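Local coordinates for protein arylamine n-acetyltransferase NAT (Mycobacterium tuberculosis, PDB 4BGF) that catalyses the transfer of an acetyl group from acetyl coenzyme A to arylamine substrates, at residues D42-V47 and T206-A211; A58-L63 and C70-G75; R64-Y69 and A258-R263; A244-L249 and A265-I270. All coordinates share one frame; numbering follows the deposited sequence.

From the N terminus, 42-47 opens contact 1, which closes only when the chain returns 159 residues later at 206-211, bringing helix 41-44 to the run of chain just before strand 209-214. Contact 2, between 58-63 and 70-75, is a short closure nested inside that loop; it pairs the helices before and after the loop 64-69. This loop begins contact 3, so contact 3 crosses contact 2; its partner 258-263 lies beyond 206-211, so it crosses contact 1 as well. Contact 4 joins 244-249 to 265-270 across 258-263, crossing contact 3 but following contacts 1 and 2 in series. Together they tie the N-terminal helices to the five-stranded sheet and the C-terminal helices.

Contact 1 (D42-V47 and T206-A211); sequences DPLLGV and TGLTAA
The carbonyl oxygen of Gly207 accepts a hydrogen bond from Asn40 ND2, and beside that bond the methyl CD1 of Leu44 rests 3.5 Å from Gly207 O. The methyl adds only van der Waals contact, so the amide of Asn40 does the polar work, and its OD1 in turn accepts Thr209 N. Leu44 reaches this spot from the last turn of helix 41-44. Its CG is trans to the backbone nitrogen (chi1 -166°), which carries the forked end out to the incoming chain. One branch lies on the Gly207 peptide, with Leu44 CD1 4.2 Å from Thr206 C; the other, Leu44 CD2, meets Leu208 CB at 3.9 Å. The two leucine side chains cross at about a right angle. A branched leucine suits the place because its two methyls serve two successive residues. Gly207 is the first residue to leave helical angles after helix 203-206, and it offers its peptide to CD1. Leu208 is buried and also packs on Val245 of helix 242-251, whereas Leu45 turns to Ile260 and Leu266. Just beyond, Gly46 takes a positive phi, with Val47 N bonded to Asp42 O at 3.0 Å and Gly46 N to Pro43 O at 3.3 Å. This is a Schellman motif, closing a short helix that packs where strand 209-214 enters its antiparallel sheet.

Contact 2 (A58-L63 and C70-G75); sequences ADKLVL and CFEHNG
Helix 70-83, which begins at Cys70 of the presumed Cys-His-Asp catalytic triad, is braced against helix 54-63 by Glu72, Lys60 and Leu61. The local axes are 10.6 Å apart at closest and cross at -76°. Lys60 runs out fully extended, and its NZ donates to Glu72 OE2 at 2.9 Å, using the syn lone pair of that oxygen; Lys60 CD also passes 3.3 Å from Glu72 OE2, so the chain leans on the carboxylate before its ammonium arrives. Lys60 NZ has a second, long and weak ion pair with Asp42 OD2. Both ends are buried, where an ion pair satisfies charges that would otherwise be costly. The other oxygen, Glu72 OE1, accepts the backbone N-H of Tyr69, the N-cap residue, which holds the carboxylate in place. Beside this pair, Leu61 lays CD2 at 3.6 Å from Glu72 O and 4.3 Å from His73 CA, while Leu61 CD1 lies 4.2 Å from Glu72 CB. The leucine methyls thus lie against backbone and CB between the nearly perpendicular helices. A cysteine at the N terminus of a helix is characteristic of the papain-like fold that arylamine N-acetyltransferases share with cysteine proteases.

Contact 3 (R64-Y69 and A258-R263); sequences RRRGGY and ADIGER
Asp259 is held by two arginines. Arg64 grips it side-on, its NE donating to Asp259 OD1 at 3.0 Å and its NH2 to Asp259 OD2 at 3.1 Å. The grip is twisted, guanidinium and carboxylate planes lying 37° apart: NH2 uses the syn lone pair of OD2, but NE meets OD1 from 32° out of the carboxylate plane. Arg66 NH1 adds a longer bond of 3.3 Å to Asp259 OD2, which then accepts from both arginines; this one comes nearly along the C-O direction, with the oxygen in the guanidinium plane. Two cations sharing one carboxylate would be expected to keep it ionised. Ile260 CG1 lies over a face of the Arg66 guanidinium, 3.6 Å from Arg66 NH1, offset toward the rim, an apolar lid that leaves the N-H edge to the acids. The salt-bridge network thus joins the loop between helices 54-63 and 70-83 to the loop that leads into helix 263-270. With its CG trans to the backbone nitrogen (chi1 172°), Asp259 points its carboxylate between the two arginines. Arg66 curls back, bent at chi2 and chi3, and in the next shell its NE is paired with Glu39 OE2 and its NH2 with Asp42 OD1. Asn256 ND2 bonds to Arg64 O, fixing the backbone from which Arg64 reaches out.

Contact 4 (A244-L249 and A265-I270); sequences AVVDTL and ALETRI
Val246 carries this packing through one methyl, CG2. Its chi1 of 175° sets CG1 trans to the backbone nitrogen and CG2 trans to the carbonyl carbon, and Val246 CG2 meets Glu267 CG at 3.8 Å. The same methyl reaches Leu266 CD2 and Ile270 CG1, each at 4.4 Å from Val246 CG2, so a single branch settles among three side chains of helix 263-270. The short axes run 9.8 Å apart at closest, with 115° between their directions, and the short valine side chain places a methyl between the helices. Glu267 takes part through its aliphatic stem: CG sits beside its own backbone nitrogen, trans to the carbonyl carbon, and the side chain also touches Ala242 and Ala243 at the start of helix 242-251. Valine and glutamate side chains cross at about a right angle. On helix 242-251 itself, Thr248 has chi1 of -64°, folding OG1 back to bond Ala244 O at 2.8 Å; Thr248 N reaches Ala244 O at 3.0 Å from the opposite face of the carbonyl plane, so the hydroxyl donates within its own helix. No hydrogen bond crosses between the segments. Apolar packing and burial of hydrocarbon surface, rather than polar bonds, account for the contact, while Asp247 OD1 and Glu267 OE2, like charges 6.0 Å apart, may slightly raise each other's pKa.

Contact 1 (D42-V47 and T206-A211)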
loop_
_atom_site.group_PDB
_atom_site.type_symbol
_atom_site.label_atom_id
_atom_site.label_comp_id
_atom_site.label_asym_id
_atom_site.label_seq_id
_atom_site.Cartn_x
_atom_site.Cartn_y
_atom_site.Cartn_z
ATOM N N ASP A 42 -9.838 6.350 -7.986
ATOM C CA ASP A 42 -9.434 7.438 -8.897
ATOM C C ASP A 42 -8.960 6.922 -10.258
ATOM O O ASP A 42 -9.631 7.152 -11.231
ATOM C CB ASP A 42 -8.378 8.368 -8.284
ATOM C CG ASP A 42 -8.985 9.558 -7.548
ATOM O OD1 ASP A 42 -10.180 9.517 -7.209
ATOM O OD2 ASP A 42 -8.240 10.532 -7.310
ATOM N N PRO A 43 -7.827 6.215 -10.339
ATOM C CA PRO A 43 -7.467 5.721 -11.670
ATOM C C PRO A 43 -8.576 4.941 -12.438
ATOM O O PRO A 43 -8.709 5.072 -13.660
ATOM C CB PRO A 43 -6.299 4.794 -11.363
ATOM C CG PRO A 43 -5.696 5.349 -10.145
ATOM C CD PRO A 43 -6.772 5.933 -9.354
ATOM N N LEU A 44 -9.357 4.135 -11.732
ATOM C CA LEU A 44 -10.461 3.402 -12.353
ATOM C C LEU A 44 -11.472 4.313 -13.079
ATOM O O LEU A 44 -11.872 4.035 -14.208
ATOM C CB LEU A 44 -11.185 2.588 -11.281
ATOM C CG LEU A 44 -12.144 1.520 -11.772
ATOM C CD1 LEU A 44 -11.452 0.499 -12.662
ATOM C CD2 LEU A 44 -12.784 0.855 -10.586
ATOM N N LEU A 45 -11.871 5.397 -12.421
ATOM C CA LEU A 45 -12.826 6.368 -12.952
ATOM C C LEU A 45 -12.223 7.501 -13.772
ATOM O O LEU A 45 -12.877 8.503 -13.979
ATOM C CB LEU A 45 -13.599 7.006 -11.802
ATOM C CG LEU A 45 -14.349 6.048 -10.878
ATOM C CD1 LEU A 45 -14.976 6.816 -9.743
ATOM C CD2 LEU A 45 -15.406 5.324 -11.613
ATOM N N GLY A 46 -10.994 7.327 -14.242
ATOM C CA GLY A 46 -10.351 8.233 -15.172
ATOM C C GLY A 46 -9.716 9.473 -14.569
ATOM O O GLY A 46 -9.606 10.509 -15.231
ATOM N N VAL A 47 -9.319 9.352 -13.310
ATOM C CA VAL A 47 -8.745 10.430 -12.546
ATOM C C VAL A 47 -7.317 10.062 -12.195
ATOM O O VAL A 47 -7.083 9.483 -11.155
ATOM C CB VAL A 47 -9.540 10.667 -11.237
ATOM C CG1 VAL A 47 -8.934 11.790 -10.381
ATOM C CG2 VAL A 47 -10.986 10.975 -11.521
ATOM N N THR A 206 -8.106 -0.929 -15.322
ATOM C CA THR A 206 -8.999 -1.957 -15.886
ATOM C C THR A 206 -9.869 -2.684 -14.873
ATOM O O THR A 206 -10.866 -3.286 -15.255
ATOM C CB THR A 206 -8.215 -3.049 -16.615
ATOM O OG1 THR A 206 -7.318 -3.663 -15.693
ATOM C CG2 THR A 206 -7.433 -2.484 -17.795
ATOM N N GLY A 207 -9.499 -2.658 -13.597
ATOM C CA GLY A 207 -10.321 -3.280 -12.577
ATOM C C GLY A 207 -10.252 -2.621 -11.209
ATOM O O GLY A 207 -9.425 -1.748 -10.946
ATOM N N LEU A 208 -11.132 -3.078 -10.325
ATOM C CA LEU A 208 -11.193 -2.574 -8.964
ATOM C C LEU A 208 -10.377 -3.436 -7.979
ATOM O O LEU A 208 -10.559 -4.628 -7.869
ATOM C CB LEU A 208 -12.653 -2.413 -8.528
ATOM C CG LEU A 208 -12.957 -2.166 -7.052
ATOM C CD1 LEU A 208 -12.393 -0.851 -6.588
ATOM C CD2 LEU A 208 -14.434 -2.197 -6.857
ATOM N N THR A 209 -9.427 -2.810 -7.302
ATOM C CA THR A 209 -8.663 -3.501 -6.278
ATOM C C THR A 209 -8.742 -2.643 -5.032
ATOM O O THR A 209 -8.518 -1.448 -5.121
ATOM C CB THR A 209 -7.219 -3.765 -6.743
ATOM O OG1 THR A 209 -6.425 -4.227 -5.646
ATOM C CG2 THR A 209 -6.591 -2.528 -7.311
ATOM N N ALA A 210 -9.149 -3.227 -3.896
ATOM C CA ALA A 210 -9.081 -2.576 -2.572
ATOM C C ALA A 210 -8.457 -3.487 -1.515
ATOM O O ALA A 210 -8.464 -4.687 -1.659
ATOM C CB ALA A 210 -10.447 -2.145 -2.125
ATOM N N ALA A 211 -7.904 -2.915 -0.453
ATOM C CA ALA A 211 -7.478 -3.727 0.690
ATOM C C ALA A 211 -7.294 -2.913 1.987
ATOM O O ALA A 211 -7.097 -1.705 1.949
ATOM C CB ALA A 211 -6.233 -4.535 0.349
#

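Contact 2 (A58-L63 and C70-G75)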
loop_
_atom_site.group_PDB
_atom_site.type_symbol
_atom_site.label_atom_id
_atom_site.label_comp_id
_atom_site.label_asym_id
_atom_site.label_seq_id
_atom_site.Cartn_x
_atom_site.Cartn_y
_atom_site.Cartn_z
ATOM N N ALA A 58 -2.104 14.590 1.253
ATOM C CA ALA A 58 -2.746 14.820 2.549
ATOM C C ALA A 58 -4.210 15.168 2.347
ATOM O O ALA A 58 -5.067 14.744 3.091
ATOM C CB ALA A 58 -2.044 15.924 3.318
ATOM N N ASP A 59 -4.500 15.932 1.314
ATOM C CA ASP A 59 -5.857 16.354 1.075
ATOM C C ASP A 59 -6.734 15.173 0.748
ATOM O O ASP A 59 -7.857 15.104 1.225
ATOM C CB ASP A 59 -5.912 17.413 -0.024
ATOM C CG ASP A 59 -7.308 17.903 -0.272
ATOM O OD1 ASP A 59 -7.902 18.408 0.685
ATOM O OD2 ASP A 59 -7.822 17.788 -1.401
ATOM N N LYS A 60 -6.213 14.225 -0.024
ATOM C CA LYS A 60 -6.972 13.025 -0.371
ATOM C C LYS A 60 -7.035 11.970 0.750
ATOM O O LYS A 60 -8.104 11.590 1.183
ATOM C CB LYS A 60 -6.428 12.383 -1.647
ATOM C CG LYS A 60 -7.197 11.146 -2.051
ATOM C CD LYS A 60 -6.609 10.467 -3.251
ATOM C CE LYS A 60 -7.408 9.311 -3.624
ATOM N NZ LYS A 60 -6.924 8.744 -4.934
ATOM N N LEU A 61 -5.894 11.479 1.204
ATOM C CA LEU A 61 -5.906 10.394 2.158
ATOM C C LEU A 61 -6.241 10.841 3.566
ATOM O O LEU A 61 -6.625 10.023 4.381
ATOM C CB LEU A 61 -4.567 9.687 2.173
ATOM C CG LEU A 61 -4.332 8.609 1.118
ATOM C CD1 LEU A 61 -4.451 9.206 -0.225
ATOM C CD2 LEU A 61 -2.944 8.046 1.275
ATOM N N VAL A 62 -6.075 12.120 3.879
ATOM C CA VAL A 62 -6.388 12.564 5.243
ATOM C C VAL A 62 -7.674 13.352 5.325
ATOM O O VAL A 62 -8.580 12.941 6.018
ATOM C CB VAL A 62 -5.258 13.352 5.916
ATOM C CG1 VAL A 62 -5.652 13.671 7.358
ATOM C CG2 VAL A 62 -3.975 12.535 5.884
ATOM N N LEU A 63 -7.746 14.491 4.652
ATOM C CA LEU A 63 -8.911 15.318 4.789
ATOM C C LEU A 63 -10.104 14.589 4.236
ATOM O O LEU A 63 -11.136 14.494 4.896
ATOM C CB LEU A 63 -8.748 16.646 4.071
ATOM C CG LEU A 63 -10.011 17.521 4.070
ATOM C CD1 LEU A 63 -10.370 17.974 5.492
ATOM C CD2 LEU A 63 -9.869 18.717 3.147
ATOM N N CYS A 70 -0.005 2.583 -4.198
ATOM C CA CYS A 70 1.359 2.614 -3.623
ATOM C C CYS A 70 2.081 3.980 -3.554
ATOM O O CYS A 70 2.777 4.247 -2.614
ATOM C CB CYS A 70 2.268 1.560 -4.284
ATOM S SG CYS A 70 2.812 1.810 -5.990
ATOM N N PHE A 71 1.887 4.836 -4.534
ATOM C CA PHE A 71 2.603 6.110 -4.604
ATOM C C PHE A 71 1.998 7.113 -3.668
ATOM O O PHE A 71 2.651 8.035 -3.217
ATOM C CB PHE A 71 2.560 6.680 -6.024
ATOM C CG PHE A 71 3.337 5.892 -7.013
ATOM C CD1 PHE A 71 4.697 6.045 -7.113
ATOM C CD2 PHE A 71 2.704 5.004 -7.841
ATOM C CE1 PHE A 71 5.425 5.332 -8.040
ATOM C CE2 PHE A 71 3.427 4.279 -8.744
ATOM C CZ PHE A 71 4.811 4.460 -8.840
ATOM N N GLU A 72 0.718 6.916 -3.402
ATOM C CA GLU A 72 -0.026 7.750 -2.491
ATOM C C GLU A 72 0.203 7.327 -1.035
ATOM O O GLU A 72 0.352 8.169 -0.143
ATOM C CB GLU A 72 -1.515 7.693 -2.857
ATOM C CG GLU A 72 -1.806 8.114 -4.310
ATOM C CD GLU A 72 -3.265 7.925 -4.725
ATOM O OE1 GLU A 72 -3.647 6.793 -5.055
ATOM O OE2 GLU A 72 -4.032 8.906 -4.703
ATOM N N HIS A 73 0.227 6.018 -0.810
ATOM C CA HIS A 73 0.408 5.476 0.506
ATOM C C HIS A 73 1.826 5.758 0.892
ATOM O O HIS A 73 2.063 6.401 1.888
ATOM C CB HIS A 73 0.127 3.972 0.550
ATOM C CG HIS A 73 -1.305 3.602 0.860
ATOM N ND1 HIS A 73 -1.851 3.698 2.122
ATOM C CD2 HIS A 73 -2.281 3.084 0.080
ATOM C CE1 HIS A 73 -3.104 3.285 2.104
ATOM N NE2 HIS A 73 -3.391 2.893 0.879
ATOM N N ASN A 74 2.771 5.295 0.085
ATOM C CA ASN A 74 4.165 5.368 0.473
ATOM C C ASN A 74 4.751 6.750 0.272
ATOM O O ASN A 74 5.781 7.067 0.849
ATOM C CB ASN A 74 4.995 4.317 -0.248
ATOM C CG ASN A 74 4.854 2.963 0.362
ATOM O OD1 ASN A 74 4.574 2.826 1.549
ATOM N ND2 ASN A 74 5.064 1.957 -0.437
ATOM N N GLY A 75 4.068 7.549 -0.544
ATOM C CA GLY A 75 4.206 9.003 -0.583
ATOM C C GLY A 75 3.840 9.643 0.749
ATOM O O GLY A 75 4.643 10.385 1.314
#

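Contact 3 (R64-Y69 and A258-R263)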
loop_
_atom_site.group_PDB
_atom_site.type_symbol
_atom_site.label_atom_id
_atom_site.label_comp_id
_atom_site.label_asym_id
_atom_site.label_seq_id
_atom_site.Cartn_x
_atom_site.Cartn_y
_atom_site.Cartn_z
ATOM N N ARG A 64 -9.957 14.074 3.019
ATOM C CA ARG A 64 -11.104 13.614 2.279
ATOM C C ARG A 64 -11.540 12.226 2.686
ATOM O O ARG A 64 -12.554 11.740 2.200
ATOM C CB ARG A 64 -10.851 13.682 0.783
ATOM C CG ARG A 64 -11.135 15.055 0.178
ATOM C CD ARG A 64 -10.359 15.295 -1.093
ATOM N NE ARG A 64 -10.726 14.379 -2.160
ATOM C CZ ARG A 64 -9.986 14.155 -3.237
ATOM N NH1 ARG A 64 -8.825 14.781 -3.365
ATOM N NH2 ARG A 64 -10.397 13.304 -4.170
ATOM N N ARG A 65 -10.781 11.614 3.589
ATOM C CA ARG A 65 -11.041 10.254 4.065
ATOM C C ARG A 65 -11.102 9.206 2.945
ATOM O O ARG A 65 -11.986 8.353 2.925
ATOM C CB ARG A 65 -12.308 10.221 4.928
ATOM C CG ARG A 65 -12.187 11.042 6.236
ATOM C CD ARG A 65 -13.531 11.173 6.961
ATOM N NE ARG A 65 -13.880 9.946 7.691
ATOM C CZ ARG A 65 -14.524 9.907 8.863
ATOM N NH1 ARG A 65 -14.921 11.020 9.474
ATOM N NH2 ARG A 65 -14.778 8.743 9.438
ATOM N N ARG A 66 -10.132 9.278 2.031
ATOM C CA ARG A 66 -10.011 8.348 0.922
ATOM C C ARG A 66 -8.822 7.468 1.175
ATOM O O ARG A 66 -8.025 7.737 2.066
ATOM C CB ARG A 66 -9.794 9.095 -0.387
ATOM C CG ARG A 66 -11.015 9.773 -0.938
ATOM C CD ARG A 66 -11.943 8.789 -1.627
ATOM N NE ARG A 66 -11.311 8.052 -2.717
ATOM C CZ ARG A 66 -11.194 8.478 -3.975
ATOM N NH1 ARG A 66 -11.651 9.654 -4.369
ATOM N NH2 ARG A 66 -10.603 7.699 -4.851
ATOM N N GLY A 67 -8.718 6.394 0.401
ATOM C CA GLY A 67 -7.485 5.626 0.335
ATOM C C GLY A 67 -6.683 6.051 -0.874
ATOM O O GLY A 67 -6.886 7.125 -1.392
ATOM N N GLY A 68 -5.787 5.187 -1.323
ATOM C CA GLY A 68 -4.943 5.451 -2.457
ATOM C C GLY A 68 -4.145 4.197 -2.725
ATOM O O GLY A 68 -4.251 3.275 -1.945
ATOM N N TYR A 69 -3.367 4.164 -3.810
ATOM C CA TYR A 69 -2.470 3.056 -4.113
ATOM C C TYR A 69 -0.983 3.335 -3.690
ATOM O O TYR A 69 -0.744 4.205 -2.876
ATOM C CB TYR A 69 -2.661 2.589 -5.576
ATOM C CG TYR A 69 -2.115 3.410 -6.773
ATOM C CD1 TYR A 69 -1.407 4.595 -6.626
ATOM C CD2 TYR A 69 -2.296 2.933 -8.073
ATOM C CE1 TYR A 69 -0.910 5.299 -7.762
ATOM C CE2 TYR A 69 -1.823 3.611 -9.184
ATOM C CZ TYR A 69 -1.125 4.786 -9.030
ATOM O OH TYR A 69 -0.662 5.431 -10.160
ATOM N N ALA A 258 -18.611 9.125 -0.832
ATOM C CA ALA A 258 -19.371 10.311 -1.181
ATOM C C ALA A 258 -18.443 11.354 -1.791
ATOM O O ALA A 258 -18.882 12.275 -2.468
ATOM C CB ALA A 258 -20.026 10.862 0.022
ATOM N N ASP A 259 -17.148 11.215 -1.550
ATOM C CA ASP A 259 -16.183 12.128 -2.148
ATOM C C ASP A 259 -16.011 11.891 -3.645
ATOM O O ASP A 259 -15.391 12.693 -4.329
ATOM C CB ASP A 259 -14.845 12.037 -1.430
ATOM C CG ASP A 259 -13.778 12.815 -2.113
ATOM O OD1 ASP A 259 -13.683 14.017 -1.865
ATOM O OD2 ASP A 259 -13.043 12.230 -2.908
ATOM N N ILE A 260 -16.581 10.796 -4.134
ATOM C CA ILE A 260 -16.608 10.461 -5.553
ATOM C C ILE A 260 -17.977 10.823 -6.165
ATOM O O ILE A 260 -18.443 10.174 -7.089
ATOM C CB ILE A 260 -16.298 8.965 -5.755
ATOM C CG1 ILE A 260 -15.061 8.547 -4.950
ATOM C CG2 ILE A 260 -15.988 8.689 -7.201
ATOM C CD1 ILE A 260 -14.908 7.049 -4.741
ATOM N N GLY A 261 -18.646 11.836 -5.625
ATOM C CA GLY A 261 -19.992 12.169 -6.090
ATOM C C GLY A 261 -21.069 11.326 -5.420
ATOM O O GLY A 261 -20.758 10.524 -4.555
ATOM N N GLU A 262 -22.332 11.506 -5.812
ATOM C CA GLU A 262 -23.441 10.782 -5.187
ATOM C C GLU A 262 -23.195 9.279 -5.249
ATOM O O GLU A 262 -22.882 8.741 -6.310
ATOM C CB GLU A 262 -24.769 11.122 -5.869
ATOM N N ARG A 263 -23.302 8.610 -4.104
ATOM C CA ARG A 263 -23.066 7.173 -4.040
ATOM C C ARG A 263 -24.020 6.421 -4.979
ATOM O O ARG A 263 -23.675 5.371 -5.524
ATOM C CB ARG A 263 -23.188 6.686 -2.595
#

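Contact 4 (A244-L249 and A265-I270)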
loop_
_atom_site.group_PDB
_atom_site.type_symbol
_atom_site.label_atom_id
_atom_site.label_comp_id
_atom_site.label_asym_id
_atom_site.label_seq_id
_atom_site.Cartn_x
_atom_site.Cartn_y
_atom_site.Cartn_z
ATOM N N ALA A 244 -23.795 -3.718 -3.649
ATOM C CA ALA A 244 -23.056 -4.497 -2.655
ATOM C C ALA A 244 -21.594 -4.098 -2.624
ATOM O O ALA A 244 -20.998 -4.045 -1.570
ATOM C CB ALA A 244 -23.163 -5.963 -2.950
ATOM N N VAL A 245 -21.003 -3.860 -3.785
ATOM C CA VAL A 245 -19.596 -3.501 -3.822
ATOM C C VAL A 245 -19.366 -2.115 -3.221
ATOM O O VAL A 245 -18.431 -1.944 -2.438
ATOM C CB VAL A 245 -19.002 -3.553 -5.223
ATOM C CG1 VAL A 245 -17.505 -3.357 -5.143
ATOM C CG2 VAL A 245 -19.279 -4.878 -5.848
ATOM N N VAL A 246 -20.227 -1.154 -3.554
ATOM C CA VAL A 246 -20.151 0.202 -2.996
ATOM C C VAL A 246 -20.401 0.231 -1.475
ATOM O O VAL A 246 -19.796 1.029 -0.759
ATOM C CB VAL A 246 -21.134 1.170 -3.715
ATOM C CG1 VAL A 246 -21.154 2.544 -3.058
ATOM C CG2 VAL A 246 -20.786 1.293 -5.174
ATOM N N ASP A 247 -21.282 -0.629 -0.985
ATOM C CA ASP A 247 -21.453 -0.766 0.467
ATOM C C ASP A 247 -20.228 -1.359 1.147
ATOM O O ASP A 247 -19.868 -0.931 2.229
ATOM C CB ASP A 247 -22.696 -1.589 0.821
ATOM C CG ASP A 247 -23.987 -0.863 0.487
ATOM O OD1 ASP A 247 -24.083 0.358 0.748
ATOM O OD2 ASP A 247 -24.901 -1.506 -0.061
ATOM N N THR A 248 -19.583 -2.316 0.493
ATOM C CA THR A 248 -18.367 -2.957 0.997
ATOM C C THR A 248 -17.193 -1.989 1.128
ATOM O O THR A 248 -16.476 -2.022 2.121
ATOM C CB THR A 248 -17.978 -4.144 0.077
ATOM O OG1 THR A 248 -19.007 -5.131 0.136
ATOM C CG2 THR A 248 -16.639 -4.770 0.446
ATOM N N LEU A 249 -16.985 -1.155 0.116
ATOM C CA LEU A 249 -15.954 -0.116 0.151
ATOM C C LEU A 249 -16.207 0.905 1.268
ATOM O O LEU A 249 -15.299 1.263 2.008
ATOM C CB LEU A 249 -15.894 0.597 -1.195
ATOM C CG LEU A 249 -15.464 -0.251 -2.391
ATOM C CD1 LEU A 249 -16.054 0.266 -3.646
ATOM C CD2 LEU A 249 -14.001 -0.190 -2.557
ATOM N N ALA A 265 -24.888 7.543 -7.758
ATOM C CA ALA A 265 -24.389 7.857 -9.090
ATOM C C ALA A 265 -23.074 7.127 -9.357
ATOM O O ALA A 265 -22.635 7.044 -10.485
ATOM C CB ALA A 265 -24.213 9.349 -9.233
ATOM N N LEU A 266 -22.476 6.555 -8.323
ATOM C CA LEU A 266 -21.241 5.784 -8.487
ATOM C C LEU A 266 -21.468 4.298 -8.763
ATOM O O LEU A 266 -20.647 3.671 -9.435
ATOM C CB LEU A 266 -20.361 5.941 -7.253
ATOM C CG LEU A 266 -19.199 4.954 -7.133
ATOM C CD1 LEU A 266 -18.176 5.218 -8.234
ATOM C CD2 LEU A 266 -18.555 5.027 -5.760
ATOM N N GLU A 267 -22.541 3.731 -8.219
ATOM C CA GLU A 267 -22.874 2.343 -8.498
ATOM C C GLU A 267 -22.916 2.118 -10.014
ATOM O O GLU A 267 -22.485 1.070 -10.496
ATOM C CB GLU A 267 -24.222 2.003 -7.899
ATOM C CG GLU A 267 -24.246 2.213 -6.416
ATOM C CD GLU A 267 -25.637 2.249 -5.834
ATOM O OE1 GLU A 267 -26.602 2.148 -6.610
ATOM O OE2 GLU A 267 -25.769 2.389 -4.597
ATOM N N THR A 268 -23.393 3.121 -10.763
ATOM C CA THR A 268 -23.620 2.966 -12.209
ATOM C C THR A 268 -22.337 2.705 -12.956
ATOM O O THR A 268 -22.300 1.942 -13.925
ATOM C CB THR A 268 -24.223 4.198 -12.885
ATOM O OG1 THR A 268 -25.252 4.753 -12.066
ATOM C CG2 THR A 268 -24.773 3.789 -14.265
ATOM N N ARG A 269 -21.293 3.383 -12.520
ATOM C CA ARG A 269 -19.993 3.226 -13.113
ATOM C C ARG A 269 -19.445 1.839 -12.835
ATOM O O ARG A 269 -18.904 1.191 -13.725
ATOM C CB ARG A 269 -19.065 4.275 -12.539
ATOM C CG ARG A 269 -19.589 5.698 -12.649
ATOM C CD ARG A 269 -19.490 6.254 -14.064
ATOM N NE ARG A 269 -18.198 5.996 -14.678
ATOM C CZ ARG A 269 -17.122 6.767 -14.536
ATOM N NH1 ARG A 269 -17.159 7.853 -13.776
ATOM N NH2 ARG A 269 -15.993 6.440 -15.150
ATOM N N ILE A 270 -19.589 1.385 -11.596
ATOM C CA ILE A 270 -19.108 0.063 -11.200
ATOM C C ILE A 270 -19.785 -1.088 -11.943
ATOM O O ILE A 270 -19.108 -2.021 -12.391
ATOM C CB ILE A 270 -19.303 -0.176 -9.691
ATOM C CG1 ILE A 270 -18.518 0.842 -8.878
ATOM C CG2 ILE A 270 -18.867 -1.591 -9.293
ATOM C CD1 ILE A 270 -17.105 0.986 -9.285
#